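Local coordinates for protein MJ fibrillarin homologue (Methanocaldococcus jannaschii, PDB 1FBN) that probably uses S-adenosyl-L-methionine to methylate ribose 2'-hydroxyls in rRNA and tRNA, at sites chosen by a guide RNA within box C/D ribonucleoprotein particles, at residues Lys77-Gly82 and Tyr102-Ala107; Gly129-Pro134 and Ile161-Trp166; Lys143-Tyr148 and Phe167-Gly172; Pro154-Ile159 and Gly174-Lys179. All blocks are in the same frame, centred on the assembly; numbering follows the deposited sequence.

Interaction 1 (Lys77-Gly82 and Tyr102-Ala107); sequences KILYLG and YAIEYA
Leu79, Leu81, Tyr102 and Ile104 meet on one face of two parallel strands, 77-81 and 100-105. CG1 of Ile104 is anti to its carbonyl carbon (chi1 -47°), where a methyl of each leucine reaches it. Leu79 CD1 lies 3.8 Å from Ile104 CG1. Leu81 runs alongside Ile104, with Leu81 CD2 3.5 Å from Ile104 CG1. Leu79 crosses Tyr102 at about a right angle, and its CD1 touches Tyr102 CB at 3.8 Å. Near the start of strand 77-81, Lys77 lies beside Tyr102, with Tyr102 OH 4.0 Å from Lys77 CE.

The backbones are joined by three hydrogen bonds. Tyr102 N donates to Ile78 O (2.8 Å), Tyr80 N to Tyr102 O (2.7 Å) and Ile104 N to Tyr80 O (3.0 Å). Beyond them the strands splay apart. Glu105 is bent at chi2, and its OE2 comes to 2.6 Å from Gly82 O. The backbone angles of Gly82 would jam a side chain against the preceding carbonyl.

On the other face, Tyr80 packs on Thr88 and Pro89 of helix 87-95. Ala103 rests on Leu114 of helix 108-117. The strands and helix 87-95 form the beta-alpha-beta unit of a Rossmann-like methyltransferase. Glu105, at the end of the second strand, is predicted to bind S-adenosyl-L-methionine, as an acidic residue there commonly does in such enzymes.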
loop_
_atom_site.group_PDB
_atom_site.type_symbol
_atom_site.label_atom_id
_atom_site.label_comp_id
_atom_site.label_asym_id
_atom_site.label_seq_id
_atom_site.Cartn_x
_atom_site.Cartn_y
_atom_site.Cartn_z
ATOM N N LYS A 77 5.322 -6.274 9.395
ATOM C CA LYS A 77 6.507 -6.252 8.561
ATOM C C LYS A 77 5.887 -6.411 7.184
ATOM O O LYS A 77 5.138 -7.354 6.935
ATOM C CB LYS A 77 7.443 -7.410 8.910
ATOM C CG LYS A 77 7.994 -7.304 10.327
ATOM C CD LYS A 77 8.753 -8.544 10.768
ATOM C CE LYS A 77 10.132 -8.624 10.136
ATOM N NZ LYS A 77 10.914 -9.768 10.691
ATOM N N ILE A 78 6.086 -5.415 6.334
ATOM C CA ILE A 78 5.503 -5.470 5.007
ATOM C C ILE A 78 6.494 -5.355 3.856
ATOM O O ILE A 78 7.516 -4.659 3.950
ATOM C CB ILE A 78 4.308 -4.449 4.833
ATOM C CG1 ILE A 78 4.531 -3.535 3.628
ATOM C CG2 ILE A 78 4.046 -3.646 6.118
ATOM C CD1 ILE A 78 3.346 -2.668 3.294
ATOM N N LEU A 79 6.192 -6.099 2.791
ATOM C CA LEU A 79 6.994 -6.103 1.577
ATOM C C LEU A 79 6.270 -5.201 0.577
ATOM O O LEU A 79 5.148 -5.494 0.159
ATOM C CB LEU A 79 7.116 -7.524 1.026
ATOM C CG LEU A 79 7.985 -7.714 -0.223
ATOM C CD1 LEU A 79 9.432 -7.292 0.048
ATOM C CD2 LEU A 79 7.919 -9.166 -0.652
ATOM N N TYR A 80 6.900 -4.077 0.247
ATOM C CA TYR A 80 6.332 -3.101 -0.679
ATOM C C TYR A 80 6.926 -3.284 -2.074
ATOM O O TYR A 80 8.135 -3.147 -2.273
ATOM C CB TYR A 80 6.598 -1.677 -0.159
ATOM C CG TYR A 80 5.816 -0.592 -0.867
ATOM C CD1 TYR A 80 6.158 -0.184 -2.158
ATOM C CD2 TYR A 80 4.715 0.012 -0.254
ATOM C CE1 TYR A 80 5.420 0.795 -2.830
ATOM C CE2 TYR A 80 3.969 0.997 -0.915
ATOM C CZ TYR A 80 4.327 1.379 -2.202
ATOM O OH TYR A 80 3.589 2.329 -2.870
ATOM N N LEU A 81 6.058 -3.572 -3.040
ATOM C CA LEU A 81 6.475 -3.784 -4.422
ATOM C C LEU A 81 5.837 -2.741 -5.340
ATOM O O LEU A 81 4.634 -2.495 -5.269
ATOM C CB LEU A 81 6.068 -5.191 -4.877
ATOM C CG LEU A 81 6.419 -6.364 -3.949
ATOM C CD1 LEU A 81 5.716 -7.632 -4.399
ATOM C CD2 LEU A 81 7.918 -6.570 -3.900
ATOM N N GLY A 82 6.649 -2.117 -6.188
ATOM C CA GLY A 82 6.119 -1.123 -7.104
ATOM C C GLY A 82 6.808 0.224 -7.055
ATOM O O GLY A 82 7.250 0.665 -5.991
ATOM N N TYR A 102 9.931 -3.175 3.659
ATOM C CA TYR A 102 10.966 -3.467 2.673
ATOM C C TYR A 102 10.468 -2.917 1.346
ATOM O O TYR A 102 9.444 -3.370 0.826
ATOM C CB TYR A 102 11.180 -4.975 2.539
ATOM C CG TYR A 102 11.603 -5.660 3.816
ATOM C CD1 TYR A 102 12.920 -5.581 4.269
ATOM C CD2 TYR A 102 10.687 -6.396 4.566
ATOM C CE1 TYR A 102 13.315 -6.220 5.437
ATOM C CE2 TYR A 102 11.069 -7.036 5.732
ATOM C CZ TYR A 102 12.384 -6.946 6.165
ATOM O OH TYR A 102 12.758 -7.571 7.333
ATOM N N ALA A 103 11.177 -1.930 0.811
ATOM C CA ALA A 103 10.793 -1.311 -0.451
ATOM C C ALA A 103 11.650 -1.811 -1.611
ATOM O O ALA A 103 12.832 -1.474 -1.708
ATOM C CB ALA A 103 10.888 0.205 -0.333
ATOM N N ILE A 104 11.042 -2.601 -2.492
ATOM C CA ILE A 104 11.740 -3.157 -3.650
ATOM C C ILE A 104 11.598 -2.244 -4.870
ATOM O O ILE A 104 10.481 -1.956 -5.308
ATOM C CB ILE A 104 11.188 -4.563 -4.031
ATOM C CG1 ILE A 104 11.063 -5.455 -2.788
ATOM C CG2 ILE A 104 12.070 -5.219 -5.093
ATOM C CD1 ILE A 104 12.353 -5.702 -2.043
ATOM N N GLU A 105 12.730 -1.785 -5.404
ATOM C CA GLU A 105 12.742 -0.924 -6.590
ATOM C C GLU A 105 13.825 -1.392 -7.561
ATOM O O GLU A 105 14.943 -1.705 -7.147
ATOM C CB GLU A 105 12.987 0.546 -6.218
ATOM C CG GLU A 105 11.950 1.174 -5.289
ATOM C CD GLU A 105 10.531 1.139 -5.840
ATOM O OE1 GLU A 105 10.344 0.958 -7.062
ATOM O OE2 GLU A 105 9.587 1.291 -5.038
ATOM N N TYR A 106 13.490 -1.434 -8.849
ATOM C CA TYR A 106 14.433 -1.875 -9.875
ATOM C C TYR A 106 15.385 -0.784 -10.370
ATOM O O TYR A 106 16.591 -1.008 -10.489
ATOM C CB TYR A 106 13.679 -2.483 -11.061
ATOM C CG TYR A 106 14.589 -2.979 -12.158
ATOM C CD1 TYR A 106 15.211 -4.223 -12.060
ATOM C CD2 TYR A 106 14.869 -2.186 -13.275
ATOM C CE1 TYR A 106 16.094 -4.665 -13.041
ATOM C CE2 TYR A 106 15.754 -2.618 -14.263
ATOM C CZ TYR A 106 16.364 -3.860 -14.137
ATOM O OH TYR A 106 17.252 -4.294 -15.096
ATOM N N ALA A 107 14.840 0.394 -10.657
ATOM C CA ALA A 107 15.633 1.510 -11.164
ATOM C C ALA A 107 16.304 2.362 -10.090
ATOM O O ALA A 107 15.640 2.868 -9.186
ATOM C CB ALA A 107 14.770 2.395 -12.059
#

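Interaction 2 (Gly129-Pro134 and Ile161-Trp166); sequences GDANKP and IKNAKW
Ala131, Asn132 and Pro134 lie against one side of helix 156-167, closest in backbone where the CA atoms of Pro134 and Asn163 are 6.0 Å apart. Asp130 to Lys133 form a type I turn, with Lys133 N bonded to Asp130 O. An Asx turn overlaps it: Asn132 N donates to Asp130 OD1 at 2.8 Å.

Lys162 NZ grips Asn132 twice. It is 2.7 Å from Asn132 OD1, standing 55° out of that carbonyl plane, and 3.1 Å from the backbone Asn132 O. The bend at chi3 (-57°) sets CE beside these oxygens. An alanine at Lys162 would probably leave both Asn132 oxygens without this shared donor and open a gap beside Pro134 CD.

The loop follows strand 124-128 of the Rossmann-like sheet, and its Asp130 and Ala131 are predicted to bind S-adenosyl-L-methionine. Asn163 ND2 donates to Ala131 O at 2.9 Å, within the carbonyl plane and close to its own amide plane. That amide is held further, ND2 by Ile159 O and OD1 by the hydroxyl of Tyr137.

Pro134 fits among three helix residues. Its CD touches Lys162 CD at 3.6 Å, its CB faces Asn163 OD1, and its CG meets Trp166 CD1 at 3.5 Å.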
loop_
_atom_site.group_PDB
_atom_site.type_symbol
_atom_site.label_atom_id
_atom_site.label_comp_id
_atom_site.label_asym_id
_atom_site.label_seq_id
_atom_site.Cartn_x
_atom_site.Cartn_y
_atom_site.Cartn_z
ATOM N N GLY A 129 16.121 -4.276 -6.432
ATOM C CA GLY A 129 15.895 -5.605 -6.964
ATOM C C GLY A 129 14.774 -5.699 -7.971
ATOM O O GLY A 129 14.139 -4.706 -8.322
ATOM N N ASP A 130 14.555 -6.915 -8.451
ATOM C CA ASP A 130 13.522 -7.213 -9.433
ATOM C C ASP A 130 12.500 -8.079 -8.713
ATOM O O ASP A 130 12.820 -9.184 -8.281
ATOM C CB ASP A 130 14.154 -7.981 -10.606
ATOM C CG ASP A 130 13.170 -8.297 -11.728
ATOM O OD1 ASP A 130 11.940 -8.175 -11.540
ATOM O OD2 ASP A 130 13.646 -8.696 -12.814
ATOM N N ALA A 131 11.274 -7.576 -8.588
ATOM C CA ALA A 131 10.214 -8.314 -7.907
ATOM C C ALA A 131 9.898 -9.643 -8.584
ATOM O O ALA A 131 9.273 -10.514 -7.979
ATOM C CB ALA A 131 8.960 -7.468 -7.801
ATOM N N ASN A 132 10.332 -9.794 -9.834
ATOM C CA ASN A 132 10.104 -11.022 -10.584
ATOM C C ASN A 132 11.138 -12.094 -10.217
ATOM O O ASN A 132 11.048 -13.239 -10.663
ATOM C CB ASN A 132 10.128 -10.732 -12.086
ATOM C CG ASN A 132 9.570 -11.872 -12.910
ATOM O OD1 ASN A 132 8.529 -12.450 -12.575
ATOM N ND2 ASN A 132 10.260 -12.206 -13.995
ATOM N N LYS A 133 12.118 -11.710 -9.399
ATOM C CA LYS A 133 13.169 -12.620 -8.929
ATOM C C LYS A 133 13.317 -12.424 -7.420
ATOM O O LYS A 133 14.332 -11.911 -6.953
ATOM C CB LYS A 133 14.512 -12.314 -9.605
ATOM C CG LYS A 133 14.508 -12.377 -11.125
ATOM C CD LYS A 133 15.909 -12.144 -11.674
ATOM C CE LYS A 133 15.886 -11.610 -13.102
ATOM N NZ LYS A 133 15.131 -12.479 -14.040
ATOM N N PRO A 134 12.303 -12.841 -6.637
ATOM C CA PRO A 134 12.320 -12.703 -5.178
ATOM C C PRO A 134 13.427 -13.468 -4.453
ATOM O O PRO A 134 13.816 -13.087 -3.346
ATOM C CB PRO A 134 10.925 -13.184 -4.773
ATOM C CG PRO A 134 10.608 -14.195 -5.818
ATOM C CD PRO A 134 11.066 -13.510 -7.078
ATOM N N ILE A 161 2.050 -13.720 -6.204
ATOM C CA ILE A 161 2.027 -15.133 -5.826
ATOM C C ILE A 161 3.433 -15.642 -5.565
ATOM O O ILE A 161 3.674 -16.331 -4.577
ATOM C CB ILE A 161 1.355 -16.005 -6.921
ATOM C CG1 ILE A 161 -0.138 -15.676 -7.012
ATOM C CG2 ILE A 161 1.551 -17.491 -6.624
ATOM C CD1 ILE A 161 -0.822 -16.272 -8.222
ATOM N N LYS A 162 4.363 -15.264 -6.436
ATOM C CA LYS A 162 5.759 -15.676 -6.309
ATOM C C LYS A 162 6.360 -15.124 -5.010
ATOM O O LYS A 162 7.027 -15.843 -4.265
ATOM C CB LYS A 162 6.557 -15.181 -7.516
ATOM C CG LYS A 162 7.841 -15.940 -7.768
ATOM C CD LYS A 162 8.598 -15.383 -8.970
ATOM C CE LYS A 162 7.760 -15.402 -10.232
ATOM N NZ LYS A 162 8.529 -14.867 -11.380
ATOM N N ASN A 163 6.089 -13.854 -4.730
ATOM C CA ASN A 163 6.593 -13.215 -3.523
ATOM C C ASN A 163 5.904 -13.721 -2.260
ATOM O O ASN A 163 6.505 -13.736 -1.188
ATOM C CB ASN A 163 6.478 -11.696 -3.641
ATOM C CG ASN A 163 7.614 -11.090 -4.446
ATOM O OD1 ASN A 163 8.612 -10.641 -3.879
ATOM N ND2 ASN A 163 7.478 -11.088 -5.771
ATOM N N ALA A 164 4.647 -14.144 -2.393
ATOM C CA ALA A 164 3.885 -14.674 -1.266
ATOM C C ALA A 164 4.469 -16.024 -0.844
ATOM O O ALA A 164 4.627 -16.294 0.350
ATOM C CB ALA A 164 2.417 -14.823 -1.640
ATOM N N LYS A 165 4.803 -16.860 -1.828
ATOM C CA LYS A 165 5.390 -18.175 -1.566
ATOM C C LYS A 165 6.694 -17.997 -0.804
ATOM O O LYS A 165 6.957 -18.692 0.173
ATOM C CB LYS A 165 5.691 -18.920 -2.873
ATOM C CG LYS A 165 4.484 -19.425 -3.658
ATOM C CD LYS A 165 4.971 -20.071 -4.959
ATOM C CE LYS A 165 3.840 -20.494 -5.885
ATOM N NZ LYS A 165 3.089 -21.659 -5.357
ATOM N N TRP A 166 7.503 -17.046 -1.253
ATOM C CA TRP A 166 8.784 -16.774 -0.627
ATOM C C TRP A 166 8.737 -16.089 0.733
ATOM O O TRP A 166 9.375 -16.554 1.676
ATOM C CB TRP A 166 9.662 -15.935 -1.562
ATOM C CG TRP A 166 10.364 -16.738 -2.600
ATOM C CD1 TRP A 166 9.917 -17.025 -3.857
ATOM C CD2 TRP A 166 11.640 -17.386 -2.468
ATOM N NE1 TRP A 166 10.831 -17.815 -4.515
ATOM C CE2 TRP A 166 11.896 -18.054 -3.686
ATOM C CE3 TRP A 166 12.588 -17.470 -1.437
ATOM C CZ2 TRP A 166 13.063 -18.799 -3.905
ATOM C CZ3 TRP A 166 13.749 -18.211 -1.653
ATOM C CH2 TRP A 166 13.973 -18.865 -2.879
#

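Interaction 3 (Lys143-Tyr148 and Phe167-Gly172); sequences KVDVIY and FLKKGG
Val144 and Leu168 pair as a single parallel bridge, where the chain leaving helix 156-167 comes back beside the start of strand 144-149. This is the return of a beta-alpha-beta crossover in the Rossmann-like sheet, just before strand 172-179. Val144 N donates to Phe167 O at 2.8 Å, and Lys169 N to Val144 O at 3.1 Å. A type II turn from Lys169 to Gly172 follows. A CB on Gly172 would clash with Asp145 O.

Leu168 has CG anti to its backbone N (chi1 -162°). Its CD1 reaches two carbonyl oxygens, lying 3.4 Å from Val144 O and 3.4 Å from Asp145 O. Behind it, Leu168 CB meets Ile147 CD1 at 4.0 Å. Ile147 also packs on Leu160 and Asn163 of the helix, so it joins strand, helix and return. Val144 places CG2 in the crowded position between N and carbonyl carbon, where it rests on Phe167 O at 3.6 Å. The Phe167 ring turns from strand 144-149 and meets the ring of Tyr137.

Two exposed lysines flank the bridge. The bend at chi2 brings Lys143 CD to 3.1 Å from Phe167 O. Its NZ makes a weak bond to Trp166 O. Lys169 is extended beyond CG and runs beside Asp145, pointing the same way. Asp145 OD2 takes a hydrogen bond from Lys77 N of the neighbouring strand. OD1 of Asp145 forms a salt bridge with Lys169 NZ at 3.1 Å, met from above the carboxylate plane by 35°.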
loop_
_atom_site.group_PDB
_atom_site.type_symbol
_atom_site.label_atom_id
_atom_site.label_comp_id
_atom_site.label_asym_id
_atom_site.label_seq_id
_atom_site.Cartn_x
_atom_site.Cartn_y
_atom_site.Cartn_z
ATOM N N LYS A 143 10.309 -13.106 6.866
ATOM C CA LYS A 143 8.901 -13.410 6.621
ATOM C C LYS A 143 8.036 -12.196 6.971
ATOM O O LYS A 143 8.201 -11.583 8.029
ATOM C CB LYS A 143 8.464 -14.652 7.401
ATOM C CG LYS A 143 8.874 -15.977 6.747
ATOM C CD LYS A 143 8.266 -16.117 5.352
ATOM C CE LYS A 143 8.223 -17.559 4.853
ATOM N NZ LYS A 143 9.567 -18.148 4.608
ATOM N N VAL A 144 7.159 -11.817 6.048
ATOM C CA VAL A 144 6.301 -10.653 6.236
ATOM C C VAL A 144 4.843 -10.967 6.543
ATOM O O VAL A 144 4.351 -12.058 6.258
ATOM C CB VAL A 144 6.371 -9.700 5.004
ATOM C CG1 VAL A 144 7.820 -9.274 4.743
ATOM C CG2 VAL A 144 5.782 -10.370 3.771
ATOM N N ASP A 145 4.161 -9.984 7.125
ATOM C CA ASP A 145 2.748 -10.101 7.480
ATOM C C ASP A 145 1.869 -9.640 6.325
ATOM O O ASP A 145 0.768 -10.144 6.125
ATOM C CB ASP A 145 2.444 -9.231 8.699
ATOM C CG ASP A 145 3.293 -9.591 9.893
ATOM O OD1 ASP A 145 3.016 -10.636 10.512
ATOM O OD2 ASP A 145 4.240 -8.841 10.203
ATOM N N VAL A 146 2.366 -8.665 5.572
ATOM C CA VAL A 146 1.619 -8.111 4.457
ATOM C C VAL A 146 2.511 -7.785 3.264
ATOM O O VAL A 146 3.670 -7.404 3.420
ATOM C CB VAL A 146 0.908 -6.779 4.878
ATOM C CG1 VAL A 146 0.103 -6.200 3.714
ATOM C CG2 VAL A 146 0.003 -7.003 6.083
ATOM N N ILE A 147 1.976 -8.000 2.070
ATOM C CA ILE A 147 2.680 -7.637 0.850
ATOM C C ILE A 147 1.753 -6.637 0.173
ATOM O O ILE A 147 0.551 -6.891 0.037
ATOM C CB ILE A 147 2.902 -8.829 -0.113
ATOM C CG1 ILE A 147 3.911 -9.818 0.476
ATOM C CG2 ILE A 147 3.427 -8.318 -1.452
ATOM C CD1 ILE A 147 4.182 -11.019 -0.418
ATOM N N TYR A 148 2.287 -5.464 -0.146
ATOM C CA TYR A 148 1.522 -4.433 -0.835
ATOM C C TYR A 148 2.153 -4.307 -2.211
ATOM O O TYR A 148 3.350 -4.039 -2.322
ATOM C CB TYR A 148 1.604 -3.087 -0.103
ATOM C CG TYR A 148 0.848 -1.977 -0.806
ATOM C CD1 TYR A 148 -0.504 -1.747 -0.536
ATOM C CD2 TYR A 148 1.474 -1.177 -1.768
ATOM C CE1 TYR A 148 -1.217 -0.750 -1.207
ATOM C CE2 TYR A 148 0.771 -0.176 -2.445
ATOM C CZ TYR A 148 -0.573 0.029 -2.159
ATOM O OH TYR A 148 -1.274 1.012 -2.816
ATOM N N PHE A 167 7.940 -15.025 0.843
ATOM C CA PHE A 167 7.895 -14.225 2.065
ATOM C C PHE A 167 6.629 -14.115 2.913
ATOM O O PHE A 167 6.720 -13.786 4.096
ATOM C CB PHE A 167 8.357 -12.804 1.731
ATOM C CG PHE A 167 9.598 -12.756 0.895
ATOM C CD1 PHE A 167 10.819 -13.159 1.418
ATOM C CD2 PHE A 167 9.542 -12.340 -0.427
ATOM C CE1 PHE A 167 11.969 -13.151 0.631
ATOM C CE2 PHE A 167 10.684 -12.329 -1.220
ATOM C CZ PHE A 167 11.900 -12.736 -0.691
ATOM N N LEU A 168 5.460 -14.377 2.343
ATOM C CA LEU A 168 4.230 -14.216 3.108
ATOM C C LEU A 168 3.866 -15.335 4.082
ATOM O O LEU A 168 3.748 -16.501 3.703
ATOM C CB LEU A 168 3.064 -13.906 2.169
ATOM C CG LEU A 168 1.808 -13.297 2.792
ATOM C CD1 LEU A 168 2.164 -12.082 3.641
ATOM C CD2 LEU A 168 0.850 -12.914 1.684
ATOM N N LYS A 169 3.688 -14.956 5.348
ATOM C CA LYS A 169 3.313 -15.887 6.408
ATOM C C LYS A 169 1.944 -16.453 6.081
ATOM O O LYS A 169 1.144 -15.789 5.424
ATOM C CB LYS A 169 3.199 -15.153 7.749
ATOM C CG LYS A 169 4.483 -14.546 8.275
ATOM C CD LYS A 169 4.225 -13.836 9.587
ATOM C CE LYS A 169 5.504 -13.294 10.182
ATOM N NZ LYS A 169 5.217 -12.546 11.433
ATOM N N LYS A 170 1.672 -17.677 6.533
ATOM C CA LYS A 170 0.363 -18.291 6.305
ATOM C C LYS A 170 -0.607 -17.497 7.179
ATOM O O LYS A 170 -0.350 -17.284 8.363
ATOM C CB LYS A 170 0.367 -19.768 6.713
ATOM C CG LYS A 170 -0.871 -20.532 6.252
ATOM C CD LYS A 170 -1.661 -21.135 7.412
ATOM C CE LYS A 170 -0.897 -22.261 8.101
ATOM N NZ LYS A 170 -1.710 -22.916 9.168
ATOM N N GLY A 171 -1.707 -17.041 6.593
ATOM C CA GLY A 171 -2.654 -16.237 7.345
ATOM C C GLY A 171 -2.367 -14.759 7.114
ATOM O O GLY A 171 -3.153 -13.898 7.499
ATOM N N GLY A 172 -1.216 -14.476 6.502
ATOM C CA GLY A 172 -0.825 -13.112 6.190
ATOM C C GLY A 172 -1.706 -12.574 5.079
ATOM O O GLY A 172 -2.572 -13.287 4.575
#

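Interaction 4 (Pro154-Ile159 and Gly174-Lys179); sequences PNQAEI and GMIAIK
Gln156 makes the largest single share of this contact, spanning from the first turn of helix 156-167 to Ile176 and Ile178 of strand 172-179. Helix and strand are consecutive parts of the beta-alpha-beta crossover that begins with strand 144-149, and the helix packs over the Rossmann-like sheet.

Gln156 holds CG between its backbone N and carbonyl carbon (chi1 61°), and the chain is extended beyond it. The Gln156 side chain crosses that of Ile178 at a slant. Gln156 OE1 lies 3.5 Å from Ile178 CG1, and Gln156 CD lies 4.0 Å from Ile178 CG2. The polar link to the strand runs through two waters. One hydrogen-bonds to Gln156 OE1 at 2.9 Å and to Ala177 O at 2.8 Å. The second bonds to Gln156 OE1 at 2.8 Å and accepts from Lys179 N at 2.8 Å. The other end of the buried amide is tied to the chain just before the helix, since Gln156 NE2 is bonded to Gln153 O. Gln153 is among the residues predicted to bind S-adenosyl-L-methionine. A leucine at Gln156 would probably leave both waters without their common anchor and Gln153 O without this donor.

Ile176 adds a second, smaller contact, against the helix backbone. It also touches Leu200 of helix 189-203, on which Ala157 packs too, so helix 189-203 borders the contact as well. The Ile176 side chain is stretched out, with CG1 anti to the backbone N (chi1 -174°). Its CD1 ends 3.8 Å from Gln156 O and 4.4 Å from Ala157 CA.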
loop_
_atom_site.group_PDB
_atom_site.type_symbol
_atom_site.label_atom_id
_atom_site.label_comp_id
_atom_site.label_asym_id
_atom_site.label_seq_id
_atom_site.Cartn_x
_atom_site.Cartn_y
_atom_site.Cartn_z
ATOM N N PRO A 154 1.510 -6.972 -16.940
ATOM C CA PRO A 154 0.675 -8.130 -17.265
ATOM C C PRO A 154 0.868 -9.295 -16.298
ATOM O O PRO A 154 -0.043 -10.091 -16.095
ATOM C CB PRO A 154 1.161 -8.514 -18.664
ATOM C CG PRO A 154 1.634 -7.223 -19.235
ATOM C CD PRO A 154 2.381 -6.628 -18.076
ATOM N N ASN A 155 2.060 -9.390 -15.712
ATOM C CA ASN A 155 2.385 -10.468 -14.780
ATOM C C ASN A 155 2.323 -10.069 -13.298
ATOM O O ASN A 155 2.839 -10.786 -12.438
ATOM C CB ASN A 155 3.777 -11.033 -15.106
ATOM C CG ASN A 155 4.898 -10.009 -14.906
ATOM O OD1 ASN A 155 4.660 -8.802 -14.870
ATOM N ND2 ASN A 155 6.128 -10.499 -14.778
ATOM N N GLN A 156 1.673 -8.947 -12.994
ATOM C CA GLN A 156 1.576 -8.477 -11.613
ATOM C C GLN A 156 0.995 -9.503 -10.640
ATOM O O GLN A 156 1.469 -9.619 -9.512
ATOM C CB GLN A 156 0.809 -7.156 -11.541
ATOM C CG GLN A 156 -0.621 -7.218 -12.027
ATOM C CD GLN A 156 -1.239 -5.844 -12.123
ATOM O OE1 GLN A 156 -1.596 -5.244 -11.111
ATOM N NE2 GLN A 156 -1.349 -5.326 -13.339
ATOM N N ALA A 157 0.003 -10.275 -11.081
ATOM C CA ALA A 157 -0.598 -11.287 -10.215
ATOM C C ALA A 157 0.391 -12.404 -9.869
ATOM O O ALA A 157 0.556 -12.737 -8.695
ATOM C CB ALA A 157 -1.870 -11.867 -10.841
ATOM N N GLU A 158 1.069 -12.958 -10.875
ATOM C CA GLU A 158 2.029 -14.031 -10.620
ATOM C C GLU A 158 3.179 -13.518 -9.755
ATOM O O GLU A 158 3.757 -14.280 -8.983
ATOM C CB GLU A 158 2.562 -14.652 -11.921
ATOM C CG GLU A 158 3.569 -13.797 -12.676
ATOM C CD GLU A 158 4.446 -14.603 -13.625
ATOM O OE1 GLU A 158 5.500 -15.106 -13.174
ATOM O OE2 GLU A 158 4.088 -14.725 -14.820
ATOM N N ILE A 159 3.491 -12.228 -9.869
ATOM C CA ILE A 159 4.555 -11.635 -9.061
ATOM C C ILE A 159 4.147 -11.655 -7.586
ATOM O O ILE A 159 4.968 -11.967 -6.726
ATOM C CB ILE A 159 4.901 -10.178 -9.493
ATOM C CG1 ILE A 159 5.661 -10.175 -10.822
ATOM C CG2 ILE A 159 5.756 -9.492 -8.424
ATOM C CD1 ILE A 159 5.981 -8.781 -11.331
ATOM N N GLY A 174 -2.235 -10.206 1.282
ATOM C CA GLY A 174 -1.705 -9.665 0.050
ATOM C C GLY A 174 -2.623 -8.537 -0.389
ATOM O O GLY A 174 -3.842 -8.718 -0.449
HETATM N N MSE A 175 -2.052 -7.351 -0.596
HETATM C CA MSE A 175 -2.808 -6.186 -1.051
HETATM C C MSE A 175 -2.254 -5.842 -2.430
HETATM O O MSE A 175 -1.054 -5.628 -2.578
HETATM C CB MSE A 175 -2.613 -4.995 -0.100
HETATM C CG MSE A 175 -3.084 -5.230 1.327
HETATM SE SE MSE A 175 -2.997 -3.744 2.366
HETATM C CE MSE A 175 -4.563 -2.977 1.972
ATOM N N ILE A 176 -3.113 -5.817 -3.442
ATOM C CA ILE A 176 -2.649 -5.515 -4.793
ATOM C C ILE A 176 -3.582 -4.583 -5.569
ATOM O O ILE A 176 -4.785 -4.840 -5.700
ATOM C CB ILE A 176 -2.386 -6.831 -5.601
ATOM C CG1 ILE A 176 -1.763 -6.519 -6.967
ATOM C CG2 ILE A 176 -3.674 -7.635 -5.768
ATOM C CD1 ILE A 176 -1.395 -7.747 -7.768
ATOM N N ALA A 177 -3.022 -3.467 -6.031
ATOM C CA ALA A 177 -3.763 -2.488 -6.817
ATOM C C ALA A 177 -3.572 -2.878 -8.279
ATOM O O ALA A 177 -2.464 -2.815 -8.805
ATOM C CB ALA A 177 -3.223 -1.085 -6.566
ATOM N N ILE A 178 -4.654 -3.295 -8.925
ATOM C CA ILE A 178 -4.593 -3.730 -10.313
ATOM C C ILE A 178 -5.186 -2.759 -11.331
ATOM O O ILE A 178 -6.346 -2.353 -11.229
ATOM C CB ILE A 178 -5.271 -5.109 -10.485
ATOM C CG1 ILE A 178 -4.606 -6.140 -9.568
ATOM C CG2 ILE A 178 -5.193 -5.563 -11.941
ATOM C CD1 ILE A 178 -5.140 -7.555 -9.722
ATOM N N LYS A 179 -4.357 -2.378 -12.301
ATOM C CA LYS A 179 -4.764 -1.501 -13.393
ATOM C C LYS A 179 -5.139 -2.459 -14.526
ATOM O O LYS A 179 -4.266 -3.095 -15.122
ATOM C CB LYS A 179 -3.596 -0.615 -13.826
ATOM C CG LYS A 179 -3.900 0.255 -15.028
ATOM C CD LYS A 179 -2.693 1.073 -15.445
ATOM C CE LYS A 179 -2.991 1.889 -16.689
ATOM N NZ LYS A 179 -1.819 2.713 -17.083
HETATM O O HOH W 1 -0.115 -4.312 -8.852
HETATM O O HOH W 2 -1.595 -2.533 -11.915
#

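How the interactions relate
From the N terminus, interaction 1 comes first. It closes the loop around helix 87-95 and is complete before any other contact opens. The remaining three interlock. Interaction 2 opens at 129-134, interaction 3 at 143-148 and interaction 4 at 154-159. They close in the same order, at 161-166, 167-172 and 174-179, so each pair crosses and none nests. Interaction 2 ties the loop after strand 124-128 to helix 156-167. Interactions 3 and 4 tie the two ends of that helix region to strands 144-149 and 172-179. Strand 144-149 lies next to strand 77-81, which brings interaction 1 into the same sheet. Glu105 O and Gly129 N, probably hydrogen-bonded, join interactions 1 and 2.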